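Local structure of mercuric reductase (Metallosphaera sedula, 4YWO) at residues I21-A26 and L115-A120; E119-F122 and V128-N131; S124-K129 and N298-A303; A137-I142 and E326-G331. The protein probably catalyses the NADPH-dependent reduction of mercuric ion to elemental mercury, working as an FAD-containing homodimer of the pyridine nucleotide-disulfide oxidoreductase family. All coordinates share one frame; numbering follows the deposited sequence.

Contact 1 (I21-A26 and L115-A120). With FAD (flavin-adenine dinucleotide), chain B.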
# COMPACT_ATOMS: atom_id res chain seq x y z
N ILE A 21 33.10 -2.62 -10.61
CA ILE A 21 33.03 -1.86 -11.84
C ILE A 21 31.63 -1.32 -12.02
O ILE A 21 30.72 -2.04 -12.38
CB ILE A 21 33.46 -2.60 -13.09
CG1 ILE A 21 34.71 -3.48 -12.83
CG2 ILE A 21 33.58 -1.65 -14.25
CD1 ILE A 21 35.92 -2.72 -12.54
N GLY A 22 31.50 -0.02 -11.83
CA GLY A 22 30.22 0.71 -11.95
C GLY A 22 29.73 1.18 -10.56
O GLY A 22 29.86 0.46 -9.59
N TYR A 23 29.21 2.43 -10.52
CA TYR A 23 28.80 3.02 -9.24
C TYR A 23 27.33 3.52 -9.20
O TYR A 23 27.01 4.64 -8.81
CB TYR A 23 29.81 4.05 -8.74
CG TYR A 23 30.25 5.20 -9.57
CD1 TYR A 23 29.46 5.80 -10.55
CD2 TYR A 23 31.55 5.68 -9.37
CE1 TYR A 23 29.90 6.91 -11.25
CE2 TYR A 23 31.98 6.81 -10.08
CZ TYR A 23 31.20 7.39 -11.05
OH TYR A 23 31.64 8.48 -11.77
N GLY A 24 26.50 2.70 -9.83
CA GLY A 24 25.05 2.76 -9.69
C GLY A 24 24.56 1.96 -8.49
O GLY A 24 25.28 1.68 -7.53
N ALA A 25 23.33 1.56 -8.54
CA ALA A 25 22.67 0.85 -7.44
C ALA A 25 23.38 -0.45 -7.07
O ALA A 25 23.65 -0.70 -5.89
CB ALA A 25 21.22 0.49 -7.91
N ALA A 26 23.73 -1.27 -8.07
CA ALA A 26 24.44 -2.52 -7.80
C ALA A 26 25.83 -2.25 -7.18
O ALA A 26 26.25 -2.95 -6.25
CB ALA A 26 24.50 -3.40 -9.01
N LEU A 115 37.95 5.35 -4.68
CA LEU A 115 37.15 5.68 -5.82
C LEU A 115 38.04 6.09 -7.02
O LEU A 115 38.88 6.96 -6.93
CB LEU A 115 36.24 6.82 -5.48
CG LEU A 115 35.34 7.35 -6.53
CD1 LEU A 115 34.28 6.34 -6.88
CD2 LEU A 115 34.72 8.65 -6.04
N ILE A 116 37.78 5.53 -8.18
CA ILE A 116 38.40 5.95 -9.44
C ILE A 116 37.39 6.29 -10.47
O ILE A 116 36.47 5.49 -10.67
CB ILE A 116 39.32 4.83 -9.93
CG1 ILE A 116 40.33 4.41 -8.88
CG2 ILE A 116 39.94 5.23 -11.31
CD1 ILE A 116 41.11 3.20 -9.26
N GLN A 117 37.43 7.49 -11.08
CA GLN A 117 36.52 7.82 -12.09
C GLN A 117 37.13 7.63 -13.46
O GLN A 117 38.14 8.24 -13.81
CB GLN A 117 35.91 9.23 -11.86
CG GLN A 117 34.99 9.18 -10.65
CD GLN A 117 34.36 10.50 -10.25
OE1 GLN A 117 33.13 10.69 -10.37
NE2 GLN A 117 35.19 11.40 -9.73
N GLY A 118 36.51 6.76 -14.21
CA GLY A 118 36.98 6.45 -15.54
C GLY A 118 36.36 5.19 -16.08
O GLY A 118 35.70 4.47 -15.35
N GLU A 119 36.62 4.91 -17.37
CA GLU A 119 36.10 3.74 -18.08
C GLU A 119 37.08 2.59 -17.83
O GLU A 119 38.29 2.72 -18.22
CB GLU A 119 35.88 4.01 -19.54
CG GLU A 119 35.40 2.83 -20.29
CD GLU A 119 35.09 3.02 -21.73
OE1 GLU A 119 33.91 3.31 -22.03
OE2 GLU A 119 36.04 2.88 -22.54
N ALA A 120 36.62 1.52 -17.19
CA ALA A 120 37.37 0.28 -16.99
C ALA A 120 37.14 -0.68 -18.13
O ALA A 120 36.00 -0.85 -18.64
CB ALA A 120 37.04 -0.40 -15.68
PA FAD B . 23.70 1.47 -13.50
O1A FAD B . 23.16 2.26 -12.33
O2A FAD B . 23.60 2.04 -14.90
O5B FAD B . 25.25 1.14 -13.21
C5B FAD B . 26.25 1.41 -14.19
C4B FAD B . 27.16 2.52 -13.70
O4B FAD B . 28.52 2.10 -13.77
C3B FAD B . 27.01 3.77 -14.55
O3B FAD B . 26.58 4.87 -13.74
C2B FAD B . 28.39 4.06 -15.12
O2B FAD B . 28.84 5.35 -14.68
C1B FAD B . 29.31 2.97 -14.59
N9A FAD B . 29.89 2.21 -15.73
C8A FAD B . 29.19 1.65 -16.73
N7A FAD B . 30.02 1.03 -17.61
C5A FAD B . 31.28 1.19 -17.16
C6A FAD B . 32.63 0.78 -17.61
N6A FAD B . 32.81 0.06 -18.74
N1A FAD B . 33.68 1.16 -16.85
C2A FAD B . 33.52 1.87 -15.72
N3A FAD B . 32.33 2.28 -15.25
C4A FAD B . 31.18 1.97 -15.92
N1 FAD B . 13.63 0.55 -11.63
C2 FAD B . 12.78 0.43 -10.58
O2 FAD B . 12.95 -0.52 -9.79
N3 FAD B . 11.77 1.29 -10.36
C4 FAD B . 11.53 2.33 -11.17
O4 FAD B . 10.58 3.11 -10.94
C4X FAD B . 12.41 2.53 -12.35
N5 FAD B . 12.23 3.56 -13.21
C5X FAD B . 13.06 3.72 -14.27
C6 FAD B . 12.86 4.78 -15.14
C7 FAD B . 13.70 4.95 -16.24
C7M FAD B . 13.48 6.10 -17.18
C8 FAD B . 14.81 4.00 -16.47
C8M FAD B . 15.72 4.19 -17.66
C9 FAD B . 15.02 2.94 -15.60
C9A FAD B . 14.18 2.76 -14.51
N10 FAD B . 14.38 1.69 -13.62
C10 FAD B . 13.51 1.55 -12.53
C1' FAD B . 15.47 0.74 -13.83
C2' FAD B . 16.61 1.05 -12.87
O2' FAD B . 16.96 2.44 -12.98
C3' FAD B . 17.84 0.20 -13.18
O3' FAD B . 17.46 -1.18 -13.23
C4' FAD B . 18.91 0.39 -12.12
O4' FAD B . 19.43 1.72 -12.19
C5' FAD B . 20.05 -0.61 -12.30
O5' FAD B . 21.24 -0.10 -11.71
P FAD B . 22.68 -0.72 -12.10
O1P FAD B . 23.68 -0.25 -11.06
O2P FAD B . 22.50 -2.19 -12.37
O3P FAD B . 23.02 0.02 -13.49
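Ile21 and Ala120 mark the nearest approach of the two backbones, their CA atoms 7.1 Å apart, whereas the CA atoms of Tyr23 and Leu115 are 9.4 Å apart. No backbone hydrogen bond joins the segments; strand 42-45 runs between strands 16-21 and 114-117 in the parallel sheet, and the adenosine half of FAD fills part of the gap. The backbone N of Ala120 donates to N1A of the adenine (3.0 Å, 153°), and N6A returns a weak bond to the Ala120 carbonyl, so both of these bonds to the adenine edge involve the main chain of Ala120. On the other segment, Gly22 and Gly24 belong to a GxGxxG sequence of Rossmann type between strand 16-21 and helix 25-36. Here Ala26 N, in the first turn of that helix, binds the pyrophosphate oxygen O1P at 3.2 Å, where the helix N-terminus would help to balance the phosphate charge. Among the side chains, Ile21 CG2 lies 3.9 Å from Ala120 CB and also touches the adenine at C2A. Tyr23 brings its ring edge to the second segment: CD2 meets Leu115 CD1 at 3.8 Å, and Gln117 CG lies at the same rim in the ring plane. In one of two modelled conformers the Gln117 amide comes near Tyr23 OH, a hydroxyl that is hydrogen-bonded to the Gly47 carbonyl.

Contact 2 (E119-F122 and V128-N131). With FAD (flavin-adenine dinucleotide), chain B.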
# COMPACT_ATOMS: atom_id res chain seq x y z
N GLU A 119 36.62 4.91 -17.37
CA GLU A 119 36.10 3.74 -18.08
C GLU A 119 37.08 2.59 -17.83
O GLU A 119 38.29 2.72 -18.22
CB GLU A 119 35.88 4.01 -19.54
CG GLU A 119 35.40 2.83 -20.29
CD GLU A 119 35.09 3.02 -21.73
OE1 GLU A 119 33.91 3.31 -22.03
OE2 GLU A 119 36.04 2.88 -22.54
N ALA A 120 36.62 1.52 -17.19
CA ALA A 120 37.37 0.28 -16.99
C ALA A 120 37.14 -0.68 -18.13
O ALA A 120 36.00 -0.85 -18.64
CB ALA A 120 37.04 -0.40 -15.68
N ARG A 121 38.22 -1.42 -18.54
CA ARG A 121 38.12 -2.54 -19.47
C ARG A 121 39.05 -3.65 -19.02
O ARG A 121 40.15 -3.33 -18.56
CB ARG A 121 38.58 -2.14 -20.90
CG ARG A 121 37.66 -1.10 -21.53
CD ARG A 121 38.09 -0.68 -22.92
NE ARG A 121 36.99 0.10 -23.51
CZ ARG A 121 36.08 -0.39 -24.33
NH1 ARG A 121 36.11 -1.64 -24.75
NH2 ARG A 121 35.13 0.43 -24.78
N PHE A 122 38.60 -4.89 -19.13
CA PHE A 122 39.39 -6.02 -18.71
C PHE A 122 40.57 -6.22 -19.70
O PHE A 122 40.33 -6.12 -20.92
CB PHE A 122 38.65 -7.30 -18.56
CG PHE A 122 37.79 -7.29 -17.28
CD1 PHE A 122 36.53 -6.77 -17.35
CD2 PHE A 122 38.25 -7.76 -16.16
CE1 PHE A 122 35.75 -6.74 -16.19
CE2 PHE A 122 37.51 -7.67 -14.94
CZ PHE A 122 36.25 -7.14 -15.04
N VAL A 128 42.00 -4.89 -14.85
CA VAL A 128 41.39 -3.94 -15.74
C VAL A 128 42.43 -2.84 -15.98
O VAL A 128 43.35 -2.64 -15.17
CB VAL A 128 40.05 -3.32 -15.23
CG1 VAL A 128 38.99 -4.41 -15.11
CG2 VAL A 128 40.27 -2.63 -13.93
N LYS A 129 42.19 -2.10 -17.05
CA LYS A 129 42.78 -0.82 -17.25
C LYS A 129 41.76 0.28 -17.07
O LYS A 129 40.62 0.17 -17.56
CB LYS A 129 43.50 -0.74 -18.66
CG LYS A 129 42.55 -0.85 -19.83
CD LYS A 129 43.21 -0.72 -21.25
CE LYS A 129 42.16 -1.03 -22.34
NZ LYS A 129 42.61 -0.74 -23.74
N VAL A 130 42.22 1.33 -16.40
CA VAL A 130 41.46 2.56 -16.38
C VAL A 130 42.44 3.76 -16.38
O VAL A 130 43.32 3.85 -15.59
CB VAL A 130 40.45 2.56 -15.19
CG1 VAL A 130 41.12 2.23 -13.89
CG2 VAL A 130 39.60 3.82 -15.18
N ASN A 131 42.10 4.73 -17.22
CA ASN A 131 42.90 5.96 -17.38
C ASN A 131 44.41 5.58 -17.60
O ASN A 131 45.36 6.24 -17.11
CB ASN A 131 42.72 6.89 -16.17
CG ASN A 131 41.24 7.33 -15.95
OD1 ASN A 131 40.53 7.50 -16.88
ND2 ASN A 131 40.81 7.45 -14.70
PA FAD B . 23.70 1.47 -13.50
O1A FAD B . 23.16 2.26 -12.33
O2A FAD B . 23.60 2.04 -14.90
O5B FAD B . 25.25 1.14 -13.21
C5B FAD B . 26.25 1.41 -14.19
C4B FAD B . 27.16 2.52 -13.70
O4B FAD B . 28.52 2.10 -13.77
C3B FAD B . 27.01 3.77 -14.55
O3B FAD B . 26.58 4.87 -13.74
C2B FAD B . 28.39 4.06 -15.12
O2B FAD B . 28.84 5.35 -14.68
C1B FAD B . 29.31 2.97 -14.59
N9A FAD B . 29.89 2.21 -15.73
C8A FAD B . 29.19 1.65 -16.73
N7A FAD B . 30.02 1.03 -17.61
C5A FAD B . 31.28 1.19 -17.16
C6A FAD B . 32.63 0.78 -17.61
N6A FAD B . 32.81 0.06 -18.74
N1A FAD B . 33.68 1.16 -16.85
C2A FAD B . 33.52 1.87 -15.72
N3A FAD B . 32.33 2.28 -15.25
C4A FAD B . 31.18 1.97 -15.92
N1 FAD B . 13.63 0.55 -11.63
C2 FAD B . 12.78 0.43 -10.58
O2 FAD B . 12.95 -0.52 -9.79
N3 FAD B . 11.77 1.29 -10.36
C4 FAD B . 11.53 2.33 -11.17
O4 FAD B . 10.58 3.11 -10.94
C4X FAD B . 12.41 2.53 -12.35
N5 FAD B . 12.23 3.56 -13.21
C5X FAD B . 13.06 3.72 -14.27
C6 FAD B . 12.86 4.78 -15.14
C7 FAD B . 13.70 4.95 -16.24
C7M FAD B . 13.48 6.10 -17.18
C8 FAD B . 14.81 4.00 -16.47
C8M FAD B . 15.72 4.19 -17.66
C9 FAD B . 15.02 2.94 -15.60
C9A FAD B . 14.18 2.76 -14.51
N10 FAD B . 14.38 1.69 -13.62
C10 FAD B . 13.51 1.55 -12.53
C1' FAD B . 15.47 0.74 -13.83
C2' FAD B . 16.61 1.05 -12.87
O2' FAD B . 16.96 2.44 -12.98
C3' FAD B . 17.84 0.20 -13.18
O3' FAD B . 17.46 -1.18 -13.23
C4' FAD B . 18.91 0.39 -12.12
O4' FAD B . 19.43 1.72 -12.19
C5' FAD B . 20.05 -0.61 -12.30
O5' FAD B . 21.24 -0.10 -11.71
P FAD B . 22.68 -0.72 -12.10
O1P FAD B . 23.68 -0.25 -11.06
O2P FAD B . 22.50 -2.19 -12.37
O3P FAD B . 23.02 0.02 -13.49
O HOH W 1 39.80 4.79 -18.91
O HOH W 2 38.09 7.02 -18.76
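Arg121 and Lys129 form the antiparallel hydrogen-bonded pair: Arg121 N donates to Lys129 O (3.0 Å, in the carbonyl plane), and Lys129 N returns a straighter bond to Arg121 O (2.8 Å, 161°). A CA-H...O contact from Val128 CA reaches the same Arg121 oxygen. Beyond the paired residues water takes over, one molecule linking Glu119 O to Asn131 N and a second joining Glu119 N to Asn131 OD1. These strands, 120-124 and 127-130, make a beta hairpin, the first two strands of a three-stranded antiparallel sheet beside the FAD-binding parallel sheet. Apolar contact centres on Val128 CG1, which sits over the middle of one Phe122 ring face, a CH-pi contact 3.6 Å from the centroid. Placing CG1 beside the backbone N (chi1 -64°) directs it there. The ring of Phe140 meets Phe122 edge-to-face. In the charged group, Arg121 NE forms a salt bridge with Glu119 OE2 (3.1 Å), which lies nearly in the guanidinium plane while NE stands above the carboxylate plane; NH1 makes a second one, to Asp272. Lys129 runs alongside Arg121, its CE 4.0 Å from Arg121 CB, and the two acids probably ease the proximity of the like charges.

Contact 3 (S124-K129 and N298-A303)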
# COMPACT_ATOMS: atom_id res chain seq x y z
N SER A 124 42.97 -8.90 -18.45
CA SER A 124 43.38 -10.21 -18.08
C SER A 124 42.28 -10.72 -17.15
O SER A 124 41.42 -9.93 -16.72
CB SER A 124 44.68 -10.19 -17.35
OG SER A 124 44.59 -9.88 -15.98
N PRO A 125 42.36 -11.98 -16.77
CA PRO A 125 41.39 -12.52 -15.83
C PRO A 125 41.44 -11.89 -14.48
O PRO A 125 40.46 -12.13 -13.68
CB PRO A 125 41.82 -14.00 -15.71
CG PRO A 125 42.44 -14.30 -17.03
CD PRO A 125 43.20 -13.07 -17.33
N HIS A 126 42.47 -11.13 -14.10
CA HIS A 126 42.55 -10.45 -12.81
C HIS A 126 42.85 -8.97 -12.85
O HIS A 126 43.21 -8.39 -11.85
CB HIS A 126 43.61 -11.04 -11.84
CG HIS A 126 43.16 -12.28 -11.18
ND1 HIS A 126 43.49 -13.53 -11.70
CD2 HIS A 126 42.31 -12.50 -10.13
CE1 HIS A 126 42.87 -14.47 -10.99
NE2 HIS A 126 42.17 -13.88 -10.02
N ALA A 127 42.64 -8.29 -14.01
CA ALA A 127 42.99 -6.90 -14.12
C ALA A 127 42.18 -6.15 -15.15
O ALA A 127 41.76 -6.72 -16.21
CB ALA A 127 44.50 -6.77 -14.60
N VAL A 128 42.00 -4.89 -14.85
CA VAL A 128 41.39 -3.94 -15.74
C VAL A 128 42.43 -2.84 -15.98
O VAL A 128 43.35 -2.64 -15.17
CB VAL A 128 40.05 -3.32 -15.23
CG1 VAL A 128 38.99 -4.41 -15.11
CG2 VAL A 128 40.27 -2.63 -13.93
N LYS A 129 42.19 -2.10 -17.05
CA LYS A 129 42.78 -0.82 -17.25
C LYS A 129 41.76 0.28 -17.07
O LYS A 129 40.62 0.17 -17.56
CB LYS A 129 43.50 -0.74 -18.66
CG LYS A 129 42.55 -0.85 -19.83
CD LYS A 129 43.21 -0.72 -21.25
CE LYS A 129 42.16 -1.03 -22.34
NZ LYS A 129 42.61 -0.74 -23.74
N ASN A 298 34.53 -16.99 -15.19
CA ASN A 298 35.70 -16.77 -14.41
C ASN A 298 35.32 -16.79 -13.01
O ASN A 298 34.55 -15.94 -12.56
CB ASN A 298 36.33 -15.44 -14.79
CG ASN A 298 37.52 -15.08 -13.98
OD1 ASN A 298 37.75 -15.48 -12.83
ND2 ASN A 298 38.34 -14.20 -14.58
N PRO A 299 35.75 -17.79 -12.22
CA PRO A 299 35.22 -17.90 -10.85
C PRO A 299 35.60 -16.82 -9.88
O PRO A 299 35.05 -16.76 -8.77
CB PRO A 299 35.79 -19.31 -10.36
CG PRO A 299 37.10 -19.35 -11.12
CD PRO A 299 36.85 -18.78 -12.47
N HIS A 300 36.47 -15.89 -10.29
CA HIS A 300 36.78 -14.76 -9.48
C HIS A 300 35.99 -13.48 -9.86
O HIS A 300 36.27 -12.44 -9.26
CB HIS A 300 38.25 -14.41 -9.63
CG HIS A 300 39.14 -15.54 -9.26
ND1 HIS A 300 39.28 -15.96 -7.95
CD2 HIS A 300 39.81 -16.44 -10.01
CE1 HIS A 300 40.07 -17.01 -7.90
NE2 HIS A 300 40.40 -17.33 -9.14
N ILE A 301 35.12 -13.61 -10.81
CA ILE A 301 34.36 -12.43 -11.38
C ILE A 301 32.87 -12.79 -11.23
O ILE A 301 32.38 -13.82 -11.73
CB ILE A 301 34.73 -12.10 -12.80
CG1 ILE A 301 36.21 -11.78 -12.84
CG2 ILE A 301 33.88 -10.94 -13.33
CD1 ILE A 301 36.72 -11.41 -14.21
N TYR A 302 32.16 -11.84 -10.58
CA TYR A 302 30.71 -11.92 -10.40
C TYR A 302 30.13 -10.69 -11.12
O TYR A 302 30.85 -9.74 -11.52
CB TYR A 302 30.45 -11.84 -8.92
CG TYR A 302 30.85 -13.08 -8.16
CD1 TYR A 302 32.18 -13.26 -7.83
CD2 TYR A 302 29.92 -13.94 -7.65
CE1 TYR A 302 32.57 -14.38 -7.13
CE2 TYR A 302 30.30 -15.09 -6.97
CZ TYR A 302 31.60 -15.25 -6.66
OH TYR A 302 32.11 -16.33 -5.95
N ALA A 303 28.80 -10.70 -11.30
CA ALA A 303 28.15 -9.56 -11.99
C ALA A 303 26.75 -9.32 -11.35
O ALA A 303 26.19 -10.24 -10.77
CB ALA A 303 28.05 -9.78 -13.42
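The imidazoles of His126 and His300 meet obliquely, their planes at 49° and their centroids 4.8 Å apart. His126 NE2 stands 3.4 Å above one face of the His300 ring, displaced toward the rim, where CG and CD2 are its nearest atoms. His300 NE2 lies at the edge of the His126 ring, in its plane, whereas His300 CD2, which comes closer, stands oblique to that ring. A directional bond accompanies this pair: Asn298 ND2 donates to Pro125 O (3.1 Å, 147°), approaching in the carbonyl plane on a lone pair, and Ile301 CD1 touches the same oxygen at 3.8 Å. Both partners come from type I beta turns. Asn298 uses its amide twice, since OD1 accepts from His300 N (2.9 Å) in an Asx turn while ND2 reaches across; CG anti to the backbone N (chi1 177°) holds the amide between these tasks, and ND2 also binds Ala278 O. In the other turn, Ser124 OG accepts from His126 N, an ST turn. The turn at Ser124-Ala127 links strands 120-124 and 127-130, whereas the turn at Asn298-Ile301 leads into strand 301-303, an outermost strand of the parallel sheet. Ile301 packs on Phe140 of strand 139-142 and on Phe122 of strand 120-124, and Tyr302 rests against helix 314-330.

Contact 4 (A137-I142 and E326-G331)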
# COMPACT_ATOMS: atom_id res chain seq x y z
N ALA A 137 42.85 -7.16 -9.13
CA ALA A 137 42.08 -7.56 -7.96
C ALA A 137 41.86 -9.05 -7.95
O ALA A 137 41.73 -9.72 -8.99
CB ALA A 137 40.77 -6.79 -7.93
N GLU A 138 41.76 -9.61 -6.74
CA GLU A 138 41.48 -11.01 -6.52
C GLU A 138 40.07 -11.38 -6.96
O GLU A 138 39.80 -12.46 -7.44
CB GLU A 138 41.63 -11.36 -5.01
CG GLU A 138 43.03 -11.12 -4.45
CD GLU A 138 43.18 -11.40 -2.96
OE1 GLU A 138 42.16 -11.59 -2.27
OE2 GLU A 138 44.32 -11.38 -2.44
N LYS A 139 39.17 -10.40 -6.72
CA LYS A 139 37.81 -10.62 -7.08
C LYS A 139 37.26 -9.34 -7.74
O LYS A 139 37.66 -8.25 -7.38
CB LYS A 139 36.95 -10.88 -5.82
CG LYS A 139 37.31 -12.15 -5.04
CD LYS A 139 36.84 -13.32 -5.82
CE LYS A 139 37.38 -14.66 -5.30
NZ LYS A 139 37.25 -14.65 -3.83
N PHE A 140 36.34 -9.50 -8.67
CA PHE A 140 35.62 -8.39 -9.33
C PHE A 140 34.12 -8.59 -9.21
O PHE A 140 33.57 -9.71 -9.37
CB PHE A 140 35.92 -8.23 -10.82
CG PHE A 140 37.32 -7.72 -11.08
CD1 PHE A 140 38.37 -8.62 -11.02
CD2 PHE A 140 37.58 -6.43 -11.46
CE1 PHE A 140 39.67 -8.20 -11.31
CE2 PHE A 140 38.90 -6.04 -11.75
CZ PHE A 140 39.91 -6.90 -11.60
N VAL A 141 33.42 -7.46 -9.09
CA VAL A 141 31.99 -7.45 -9.32
C VAL A 141 31.68 -6.48 -10.42
O VAL A 141 32.04 -5.25 -10.31
CB VAL A 141 31.24 -7.04 -8.02
CG1 VAL A 141 29.73 -6.85 -8.34
CG2 VAL A 141 31.48 -8.02 -6.89
N ILE A 142 31.14 -6.97 -11.53
CA ILE A 142 30.79 -6.13 -12.66
C ILE A 142 29.35 -5.63 -12.48
O ILE A 142 28.45 -6.46 -12.45
CB ILE A 142 30.93 -6.86 -14.01
CG1 ILE A 142 32.40 -7.43 -14.12
CG2 ILE A 142 30.59 -5.96 -15.18
CD1 ILE A 142 32.58 -8.27 -15.31
N GLU A 326 29.03 -10.66 -1.24
CA GLU A 326 29.18 -11.65 -0.18
C GLU A 326 29.66 -12.92 -0.73
O GLU A 326 30.58 -13.59 -0.07
CB GLU A 326 27.80 -11.80 0.55
CG GLU A 326 27.93 -12.76 1.69
CD GLU A 326 26.70 -12.80 2.57
OE1 GLU A 326 25.69 -12.13 2.25
OE2 GLU A 326 26.74 -13.60 3.53
N ASN A 327 29.15 -13.41 -1.86
CA ASN A 327 29.63 -14.70 -2.42
C ASN A 327 31.12 -14.57 -2.81
O ASN A 327 31.98 -15.48 -2.56
CB ASN A 327 28.88 -15.14 -3.62
CG ASN A 327 27.41 -15.61 -3.29
OD1 ASN A 327 27.13 -15.86 -2.15
ND2 ASN A 327 26.61 -15.81 -4.26
N ALA A 328 31.48 -13.41 -3.29
CA ALA A 328 32.92 -13.24 -3.76
C ALA A 328 33.83 -13.21 -2.61
O ALA A 328 34.92 -13.88 -2.72
CB ALA A 328 33.04 -11.94 -4.59
N LEU A 329 33.48 -12.55 -1.50
CA LEU A 329 34.43 -12.33 -0.39
C LEU A 329 34.34 -13.40 0.71
O LEU A 329 35.29 -13.50 1.50
CB LEU A 329 34.29 -11.01 0.28
CG LEU A 329 34.43 -9.71 -0.50
CD1 LEU A 329 34.04 -8.48 0.23
CD2 LEU A 329 35.91 -9.62 -0.95
N THR A 330 33.25 -14.16 0.77
CA THR A 330 33.11 -15.11 1.88
C THR A 330 33.11 -16.48 1.42
O THR A 330 33.21 -17.37 2.23
CB THR A 330 31.84 -14.83 2.76
OG1 THR A 330 30.71 -15.19 2.04
CG2 THR A 330 31.73 -13.43 3.14
N GLY A 331 32.96 -16.74 0.14
CA GLY A 331 32.85 -18.05 -0.34
C GLY A 331 31.43 -18.67 -0.19
O GLY A 331 31.23 -19.87 -0.38
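Lys139 NZ donates to the main-chain carbonyl O of Ala328 at 2.7 Å, with the nitrogen tilted 19° from the carbonyl plane. The aliphatic chain runs alongside the same oxygen: Lys139 CG, CD and CE lie 3.8, 3.7 and 3.6 Å from Ala328 O, and CD is 4.2 Å from Ala328 CB. Two bends in the chain, at chi2 (-73°) and chi4 (44°), curl the ammonium back to the helix. The strand places the lysine in turn: Lys139 bonds through its backbone to Ala19 of strand 16-21, and its side chain touches Leu18 and His300. On the helix side, Tyr302 of strand 301-303 touches Ala324, Asn327 and Ala328, packing the end of helix 314-330 against one side of the parallel sheet. The contact thus joins a strand of the Rossmann-type, FAD-binding sheet to the helix that follows strand 301-303. Behind Ala328 the helix end is tied by Thr330, whose N and OG1 reach Glu326 O from opposite faces of its plane. Gly331 leaves the helix with positive phi. Near a helix C-terminus the carbonyls carry the negative end of the helix dipole, so the ammonium of Lys139 is probably stabilised there in its charged form, as a cation meeting a main-chain acceptor and no carboxylate in this contact.

How the contacts relate
Contacts 1 and 2 share Glu119 and Ala120, with centres about 10 Å apart, and both touch FAD; Gln117 O and Asn131 ND2, 2.9 Å apart, probably add a hydrogen bond between them. Contact 3 uses the same hairpin as contact 2 from its turn, and Phe122 CE2 bridges them by meeting Ile301 CD1 at 3.9 Å. Strand 139-142 of contact 4 joins two others: Val141 O probably accepts from Ile21 N of contact 1 (2.9 Å), and Phe140 O from Tyr302 N of contact 3 (2.8 Å). The series thus leads from the adenine pocket to the far strand and its covering helix, with the side chain of Ile301 still about 12 Å from FAD.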